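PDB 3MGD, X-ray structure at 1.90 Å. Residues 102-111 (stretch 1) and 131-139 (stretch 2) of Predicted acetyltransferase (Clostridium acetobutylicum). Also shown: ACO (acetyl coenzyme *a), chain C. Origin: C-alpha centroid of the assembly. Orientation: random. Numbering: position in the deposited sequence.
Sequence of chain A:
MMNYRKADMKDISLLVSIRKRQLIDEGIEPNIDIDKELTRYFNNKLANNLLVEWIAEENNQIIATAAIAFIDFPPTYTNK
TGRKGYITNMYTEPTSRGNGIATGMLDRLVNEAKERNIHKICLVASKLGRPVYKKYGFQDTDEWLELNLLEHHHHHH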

ATOM      1  N   ALA A 102     -10.263   8.297  18.851  1.00 19.53           N
ATOM      2  CA  ALA A 102      -9.471   7.970  17.672  1.00 18.82           C
ATOM      3  C   ALA A 102      -8.000   8.372  17.855  1.00 19.06           C
ATOM      4  O   ALA A 102      -7.104   7.621  17.477  1.00 18.27           O
ATOM      5  CB  ALA A 102     -10.075   8.618  16.421  1.00 21.53           C
ATOM      6  N   THR A 103      -7.749   9.530  18.461  1.00 18.16           N
ATOM      7  CA  THR A 103      -6.361   9.974  18.696  1.00 21.84           C
ATOM      8  C   THR A 103      -5.585   9.011  19.604  1.00 18.70           C
ATOM      9  O   THR A 103      -4.420   8.676  19.332  1.00 22.20           O
ATOM     10  CB  THR A 103      -6.316  11.422  19.264  1.00 26.11           C
ATOM     11  OG1 THR A 103      -6.863  12.328  18.297  1.00 24.75           O
ATOM     12  CG2 THR A 103      -4.886  11.842  19.584  1.00 28.26           C
ATOM     13  N   GLY A 104      -6.231   8.550  20.672  1.00 23.27           N
ATOM     14  CA  GLY A 104      -5.628   7.560  21.551  1.00 22.54           C
ATOM     15  C   GLY A 104      -5.456   6.212  20.856  1.00 21.75           C
ATOM     16  O   GLY A 104      -4.506   5.486  21.129  1.00 21.78           O
HETATM   17  N   MSE A 105      -6.382   5.863  19.965  1.00 17.30           N
HETATM   18  CA  MSE A 105      -6.223   4.649  19.155  1.00 18.41           C
HETATM   19  C   MSE A 105      -4.974   4.743  18.282  1.00 21.41           C
HETATM   20  O   MSE A 105      -4.234   3.767  18.142  1.00 23.04           O
HETATM   21  CB  MSE A 105      -7.441   4.421  18.255  1.00 18.11           C
HETATM   22  CG  MSE A 105      -8.678   3.916  18.959  1.00 22.80           C
HETATM   23 SE   MSE A 105      -8.384   2.144  19.720  1.00 38.80          SE
HETATM   24  CE  MSE A 105     -10.188   1.409  19.522  1.00 22.41           C
ATOM     25  N   LEU A 106      -4.751   5.906  17.672  1.00 22.27           N
ATOM     26  CA  LEU A 106      -3.546   6.107  16.860  1.00 22.38           C
ATOM     27  C   LEU A 106      -2.290   5.797  17.681  1.00 21.09           C
ATOM     28  O   LEU A 106      -1.353   5.200  17.166  1.00 20.96           O
ATOM     29  CB  LEU A 106      -3.482   7.529  16.285  1.00 23.01           C
ATOM     30  CG  LEU A 106      -4.490   7.865  15.176  1.00 20.17           C
ATOM     31  CD1 LEU A 106      -4.579   9.362  14.916  1.00 21.06           C
ATOM     32  CD2 LEU A 106      -4.124   7.120  13.906  1.00 22.92           C
ATOM     33  N   ASP A 107      -2.268   6.196  18.957  1.00 20.90           N
ATOM     34  CA  ASP A 107      -1.117   5.878  19.815  1.00 19.37           C
ATOM     35  C   ASP A 107      -0.921   4.368  19.909  1.00 17.93           C
ATOM     36  O   ASP A 107       0.212   3.878  19.838  1.00 19.95           O
ATOM     37  CB  ASP A 107      -1.256   6.452  21.233  1.00 21.98           C
ATOM     38  CG  ASP A 107      -1.203   7.976  21.271  1.00 30.75           C
ATOM     39  OD1 ASP A 107      -0.579   8.597  20.387  1.00 28.97           O
ATOM     40  OD2 ASP A 107      -1.775   8.557  22.217  1.00 33.13           O
ATOM     41  N   ARG A 108      -2.017   3.627  20.086  1.00 17.94           N
ATOM     42  CA  ARG A 108      -1.921   2.176  20.201  1.00 22.46           C
ATOM     43  C   ARG A 108      -1.441   1.547  18.897  1.00 26.23           C
ATOM     44  O   ARG A 108      -0.692   0.574  18.918  1.00 22.33           O
ATOM     45  CB  ARG A 108      -3.260   1.552  20.607  1.00 20.54           C
ATOM     46  CG  ARG A 108      -3.762   1.993  21.965  1.00 17.28           C
ATOM     47  CD  ARG A 108      -5.033   1.234  22.326  1.00 21.82           C
ATOM     48  NE  ARG A 108      -5.562   1.620  23.638  1.00 21.61           N
ATOM     49  CZ  ARG A 108      -5.197   1.063  24.794  1.00 32.09           C
ATOM     50  NH1 ARG A 108      -4.289   0.087  24.830  1.00 26.30           N
ATOM     51  NH2 ARG A 108      -5.740   1.485  25.928  1.00 32.44           N
ATOM     52  N   LEU A 109      -1.872   2.100  17.764  1.00 17.66           N
ATOM     53  CA  LEU A 109      -1.462   1.553  16.471  1.00 18.80           C
ATOM     54  C   LEU A 109       0.008   1.823  16.186  1.00 21.16           C
ATOM     55  O   LEU A 109       0.709   0.968  15.664  1.00 17.73           O
ATOM     56  CB  LEU A 109      -2.343   2.085  15.340  1.00 16.17           C
ATOM     57  CG  LEU A 109      -3.822   1.686  15.449  1.00 19.44           C
ATOM     58  CD1 LEU A 109      -4.616   2.340  14.330  1.00 17.50           C
ATOM     59  CD2 LEU A 109      -4.007   0.181  15.428  1.00 18.47           C
ATOM     60  N   VAL A 110       0.468   3.018  16.533  1.00 19.70           N
ATOM     61  CA  VAL A 110       1.877   3.343  16.420  1.00 22.37           C
ATOM     62  C   VAL A 110       2.695   2.351  17.238  1.00 22.49           C
ATOM     63  O   VAL A 110       3.765   1.907  16.816  1.00 19.61           O
ATOM     64  CB  VAL A 110       2.144   4.793  16.879  1.00 25.74           C
ATOM     65  CG1 VAL A 110       3.609   4.995  17.246  1.00 27.65           C
ATOM     66  CG2 VAL A 110       1.695   5.768  15.785  1.00 24.16           C
ATOM     67  N   ASN A 111       2.189   1.982  18.405  1.00 22.41           N
ATOM     68  CA  ASN A 111       2.899   0.993  19.211  1.00 22.38           C
ATOM     69  C   ASN A 111       2.984  -0.383  18.536  1.00 20.43           C
ATOM     70  O   ASN A 111       4.019  -1.051  18.616  1.00 25.13           O
ATOM     71  CB  ASN A 111       2.299   0.891  20.615  1.00 20.05           C
ATOM     72  CG  ASN A 111       2.949  -0.199  21.439  1.00 30.47           C
ATOM     73  OD1 ASN A 111       4.122  -0.103  21.794  1.00 32.31           O
ATOM     74  ND2 ASN A 111       2.190  -1.251  21.738  1.00 31.18           N
ATOM     75  N   PRO A 131      -8.523  15.914   9.520  1.00 17.36           N
ATOM     76  CA  PRO A 131      -8.048  16.831  10.564  1.00 24.54           C
ATOM     77  C   PRO A 131      -7.479  16.094  11.778  1.00 25.77           C
ATOM     78  O   PRO A 131      -6.576  16.609  12.436  1.00 24.54           O
ATOM     79  CB  PRO A 131      -9.316  17.589  10.985  1.00 29.08           C
ATOM     80  CG  PRO A 131     -10.377  17.230   9.994  1.00 33.34           C
ATOM     81  CD  PRO A 131      -9.997  15.918   9.410  1.00 24.88           C
ATOM     82  N   VAL A 132      -8.011  14.914  12.088  1.00 21.08           N
ATOM     83  CA  VAL A 132      -7.450  14.093  13.166  1.00 22.00           C
ATOM     84  C   VAL A 132      -6.023  13.660  12.846  1.00 25.96           C
ATOM     85  O   VAL A 132      -5.114  13.804  13.674  1.00 20.56           O
ATOM     86  CB  VAL A 132      -8.316  12.840  13.430  1.00 23.60           C
ATOM     87  CG1 VAL A 132      -7.767  12.049  14.608  1.00 19.97           C
ATOM     88  CG2 VAL A 132      -9.756  13.250  13.688  1.00 18.21           C
ATOM     89  N   TYR A 133      -5.826  13.135  11.638  1.00 19.95           N
ATOM     90  CA  TYR A 133      -4.512  12.675  11.217  1.00 20.77           C
ATOM     91  C   TYR A 133      -3.547  13.846  11.013  1.00 22.55           C
ATOM     92  O   TYR A 133      -2.371  13.738  11.347  1.00 20.68           O
ATOM     93  CB  TYR A 133      -4.622  11.817   9.951  1.00 22.75           C
ATOM     94  CG  TYR A 133      -5.673  10.741  10.097  1.00 22.49           C
ATOM     95  CD1 TYR A 133      -5.784  10.018  11.281  1.00 20.23           C
ATOM     96  CD2 TYR A 133      -6.568  10.461   9.071  1.00 19.80           C
ATOM     97  CE1 TYR A 133      -6.755   9.042  11.435  1.00 23.27           C
ATOM     98  CE2 TYR A 133      -7.529   9.486   9.217  1.00 18.33           C
ATOM     99  CZ  TYR A 133      -7.626   8.782  10.406  1.00 23.13           C
ATOM    100  OH  TYR A 133      -8.594   7.803  10.572  1.00 22.88           O
ATOM    101  N   LYS A 134      -4.048  14.954  10.473  1.00 22.74           N
ATOM    102  CA  LYS A 134      -3.226  16.155  10.311  1.00 25.20           C
ATOM    103  C   LYS A 134      -2.748  16.640  11.672  1.00 26.23           C
ATOM    104  O   LYS A 134      -1.562  16.941  11.857  1.00 29.26           O
ATOM    105  CB  LYS A 134      -3.997  17.274   9.589  1.00 24.45           C
ATOM    106  CG  LYS A 134      -4.145  17.083   8.077  1.00 29.02           C
ATOM    107  CD  LYS A 134      -2.792  16.865   7.403  1.00 37.86           C
ATOM    108  CE  LYS A 134      -2.936  16.714   5.893  1.00 44.87           C
ATOM    109  NZ  LYS A 134      -3.311  17.991   5.218  1.00 46.87           N
ATOM    110  N   LYS A 135      -3.672  16.714  12.626  1.00 19.65           N
ATOM    111  CA  LYS A 135      -3.328  17.124  13.991  1.00 22.38           C
ATOM    112  C   LYS A 135      -2.263  16.208  14.584  1.00 26.84           C
ATOM    113  O   LYS A 135      -1.361  16.664  15.295  1.00 25.13           O
ATOM    114  CB  LYS A 135      -4.577  17.194  14.883  1.00 25.17           C
ATOM    115  CG  LYS A 135      -4.310  17.652  16.310  1.00 30.88           C
ATOM    116  CD  LYS A 135      -5.571  17.542  17.163  1.00 40.56           C
ATOM    117  CE  LYS A 135      -5.410  18.224  18.524  1.00 43.20           C
ATOM    118  NZ  LYS A 135      -6.469  17.800  19.498  1.00 39.37           N
ATOM    119  N   TYR A 136      -2.337  14.924  14.238  1.00 23.62           N
ATOM    120  CA  TYR A 136      -1.433  13.912  14.779  1.00 23.43           C
ATOM    121  C   TYR A 136      -0.032  13.930  14.164  1.00 28.26           C
ATOM    122  O   TYR A 136       0.903  13.382  14.741  1.00 32.34           O
ATOM    123  CB  TYR A 136      -2.043  12.522  14.574  1.00 17.53           C
ATOM    124  CG  TYR A 136      -1.460  11.438  15.452  1.00 19.90           C
ATOM    125  CD1 TYR A 136      -1.895  11.262  16.767  1.00 25.83           C
ATOM    126  CD2 TYR A 136      -0.514  10.560  14.959  1.00 21.23           C
ATOM    127  CE1 TYR A 136      -1.360  10.258  17.569  1.00 25.43           C
ATOM    128  CE2 TYR A 136       0.019   9.557  15.752  1.00 22.82           C
ATOM    129  CZ  TYR A 136      -0.407   9.409  17.049  1.00 26.23           C
ATOM    130  OH  TYR A 136       0.123   8.400  17.814  1.00 25.39           O
ATOM    131  N   GLY A 137       0.110  14.518  12.979  1.00 22.07           N
ATOM    132  CA  GLY A 137       1.409  14.584  12.342  1.00 20.57           C
ATOM    133  C   GLY A 137       1.503  13.905  10.989  1.00 23.75           C
ATOM    134  O   GLY A 137       2.568  13.884  10.381  1.00 24.69           O
ATOM    135  N   PHE A 138       0.408  13.334  10.498  1.00 22.60           N
ATOM    136  CA  PHE A 138       0.471  12.749   9.167  1.00 23.80           C
ATOM    137  C   PHE A 138       0.686  13.858   8.135  1.00 27.60           C
ATOM    138  O   PHE A 138       0.165  14.965   8.285  1.00 29.00           O
ATOM    139  CB  PHE A 138      -0.783  11.929   8.858  1.00 19.95           C
ATOM    140  CG  PHE A 138      -0.811  10.594   9.540  1.00 22.27           C
ATOM    141  CD1 PHE A 138      -1.200  10.487  10.869  1.00 20.05           C
ATOM    142  CD2 PHE A 138      -0.476   9.442   8.845  1.00 18.59           C
ATOM    143  CE1 PHE A 138      -1.240   9.255  11.491  1.00 21.58           C
ATOM    144  CE2 PHE A 138      -0.509   8.211   9.463  1.00 23.59           C
ATOM    145  CZ  PHE A 138      -0.886   8.112  10.792  1.00 19.43           C
ATOM    146  N   GLN A 139       1.462  13.556   7.096  1.00 28.19           N
ATOM    147  CA  GLN A 139       1.821  14.547   6.090  1.00 28.26           C
ATOM    148  C   GLN A 139       1.221  14.274   4.713  1.00 31.98           C
ATOM    149  O   GLN A 139       1.194  13.126   4.265  1.00 26.52           O
ATOM    150  CB  GLN A 139       3.345  14.589   5.950  1.00 26.60           C
ATOM    151  CG  GLN A 139       4.060  14.816   7.258  1.00 33.77           C
ATOM    152  CD  GLN A 139       3.922  16.242   7.722  1.00 36.77           C
ATOM    153  OE1 GLN A 139       4.241  17.168   6.982  1.00 37.09           O
ATOM    154  NE2 GLN A 139       3.439  16.433   8.949  1.00 34.55           N
TER
HETATM  155  N1A ACO C 200      -8.571  18.568  23.531  1.00 52.99           N
HETATM  156  C2A ACO C 200      -9.206  19.367  22.576  1.00 52.46           C
HETATM  157  N3A ACO C 200      -9.834  18.774  21.455  1.00 46.69           N
HETATM  158  C4A ACO C 200      -9.811  17.329  21.305  1.00 43.40           C
HETATM  159  C5A ACO C 200      -9.162  16.507  22.283  1.00 46.17           C
HETATM  160  C6A ACO C 200      -8.544  17.093  23.381  1.00 46.44           C
HETATM  161  N6A ACO C 200      -7.889  16.257  24.367  1.00 41.70           N
HETATM  162  N7A ACO C 200      -9.297  15.132  21.886  1.00 44.63           N
HETATM  163  C8A ACO C 200     -10.012  15.105  20.697  1.00 37.09           C
HETATM  164  N9A ACO C 200     -10.318  16.474  20.313  1.00 33.93           N
HETATM  165  C1B ACO C 200     -11.160  16.829  19.183  1.00 32.88           C
HETATM  166  C2B ACO C 200     -10.136  17.060  18.058  1.00 41.54           C
HETATM  167  O2B ACO C 200      -9.126  18.009  18.168  1.00 43.47           O
HETATM  168  C3B ACO C 200     -11.019  17.039  16.830  1.00 45.79           C
HETATM  169  O3B ACO C 200     -11.643  18.236  16.424  1.00 47.88           O
HETATM  170  P3B ACO C 200     -11.008  19.229  15.351  1.00 73.19           P
HETATM  171  O7A ACO C 200     -11.667  20.636  15.561  1.00 49.13           O
HETATM  172  O8A ACO C 200     -11.308  18.721  13.925  1.00 69.14           O
HETATM  173  O9A ACO C 200      -9.509  19.330  15.544  1.00 73.23           O
HETATM  174  C4B ACO C 200     -11.961  15.837  17.187  1.00 22.40           C
HETATM  175  O4B ACO C 200     -12.198  16.003  18.632  1.00 29.07           O
HETATM  176  C5B ACO C 200     -11.747  14.420  16.695  1.00 23.96           C
HETATM  177  O5B ACO C 200     -10.666  13.799  17.345  1.00 24.05           O
HETATM  178  P1A ACO C 200     -10.858  12.419  18.091  1.00 22.49           P
HETATM  179  O1A ACO C 200     -11.822  12.528  19.283  1.00 24.05           O
HETATM  180  O2A ACO C 200      -9.473  11.921  18.493  1.00 22.11           O
HETATM  181  O3A ACO C 200     -11.452  11.454  16.994  1.00 24.10           O
HETATM  182  P2A ACO C 200     -12.848  10.695  17.118  1.00 21.90           P
HETATM  183  O4A ACO C 200     -14.072  11.672  17.117  1.00 23.29           O
HETATM  184  O5A ACO C 200     -12.846   9.744  18.282  1.00 18.78           O
HETATM  185  O6A ACO C 200     -12.935   9.756  15.856  1.00 23.56           O
HETATM  186  CBP ACO C 200     -13.182   9.429  13.462  1.00 19.69           C
HETATM  187  CCP ACO C 200     -12.597  10.260  14.595  1.00 18.72           C
HETATM  188  CDP ACO C 200     -12.599   9.869  12.129  1.00 15.32           C
HETATM  189  CEP ACO C 200     -12.871   7.997  13.747  1.00 20.30           C
HETATM  190  CAP ACO C 200     -14.730   9.661  13.435  1.00 27.02           C
HETATM  191  OAP ACO C 200     -15.059  10.979  13.149  1.00 25.36           O
HETATM  192  C9P ACO C 200     -15.509   8.663  12.615  1.00 22.45           C
HETATM  193  O9P ACO C 200     -15.762   7.526  13.016  1.00 18.40           O
HETATM  194  N8P ACO C 200     -15.969   9.116  11.319  1.00 20.05           N
HETATM  195  C7P ACO C 200     -16.670   8.204  10.417  1.00 16.18           C
HETATM  196  C6P ACO C 200     -15.793   7.102   9.947  1.00 18.88           C
HETATM  197  C5P ACO C 200     -14.467   7.632   9.447  1.00 20.10           C
HETATM  198  O5P ACO C 200     -14.424   8.615   8.707  1.00 24.11           O
HETATM  199  N4P ACO C 200     -13.286   6.984   9.906  1.00 17.61           N
HETATM  200  C3P ACO C 200     -11.998   7.243   9.311  1.00 16.76           C
HETATM  201  C2P ACO C 200     -11.715   6.564   7.995  1.00 20.40           C
HETATM  202  S1P ACO C 200     -10.060   6.798   7.394  1.00 19.98           S
HETATM  203  C   ACO C 200      -8.988   5.707   8.090  1.00 22.52           C
HETATM  204  O   ACO C 200      -9.399   4.877   8.886  1.00 20.04           O
HETATM  205  CH3 ACO C 200      -7.537   5.851   7.840  1.00 18.17           C
HETATM  206  O   HOH W   1      -5.046  13.638  16.477  1.00 24.71           O

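What forms the apolar core between the two helices? The axes cross at 56° and come no closer than 10.6 Å, a gap that side chains must fill, and Tyr136 and Leu106 do most of the filling. Tyr136 points toward the first helix and its side chain sits as a knob among Thr103, Leu106, Asp107 and Val110. Leu106 lies over one face of its ring: Leu106 CB is 3.9 Å from the centroid of the Tyr136 ring, 20° off the ring normal, a CH-pi contact. Val110 CG2 meets the ring at its edge, 4.1 Å from Tyr136 CE2. A broad, flat side chain suits this place, since it offers a face to one residue and an edge to others.

How does a single leucine reach so many partners? Leu106 is buried and points toward the second stretch, and its two methyl groups extend the contact beyond Tyr136. Leu106 CD1 lies 4.2 Å from Val132 CG1 and 3.9 Å from Tyr133 CD1, the latter at the edge of the Tyr133 ring. Leu106 CD2 approaches Phe138 CE1 at 4.3 Å, which brings the segment after the helix into the same apolar cluster. Val132 points toward the first helix, whereas Tyr133 starts away from it and Phe138 sideways; in both aromatic residues the end of the side chain comes nearer. The positive phi of Gly137, in a Schellman motif, ends the helix just before Phe138. At these backbone angles a CB would be jammed against the carbonyl oxygen of Tyr136, so glycine fits this turn.

Which polar interactions join the stretches? One direct hydrogen bond does so, from Tyr136 OH to Asp107 OD1 at 2.7 Å. It forms because the Tyr136 ring, while packing against Leu106, carries its hydroxyl out to Asp107, whose side chain leaves its backbone sideways but ends nearer the second stretch. Tyrosine thus combines apolar packing with a polar tip, and the exposed aspartate accepts its hydrogen bond at the margin of the contact. A second link runs through water 1, which donates to Thr103 OG1 at 2.9 Å and to Val132 O at 2.8 Å. Here the helices are close, with Thr103 CA and Val132 CA 7.0 Å apart, and Thr103 OG1 also lies 3.8 Å from Val132 CG1.

Does acetyl coenzyme A contribute to the join? It touches both stretches and so bridges them. At the first helix, Ala102 N donates to ACO O5A at 3.0 Å, while Thr103 N and Thr103 OG1 both donate to ACO O2A, at 2.9 and 2.6 Å. Threonine suits this site because its hydroxyl can donate a hydrogen bond to the phosphate and accept one from the water. From the second helix, the long, extended side chain of Lys135 carries NZ to within 3.0 Å of ACO O2B, to which it donates a hydrogen bond.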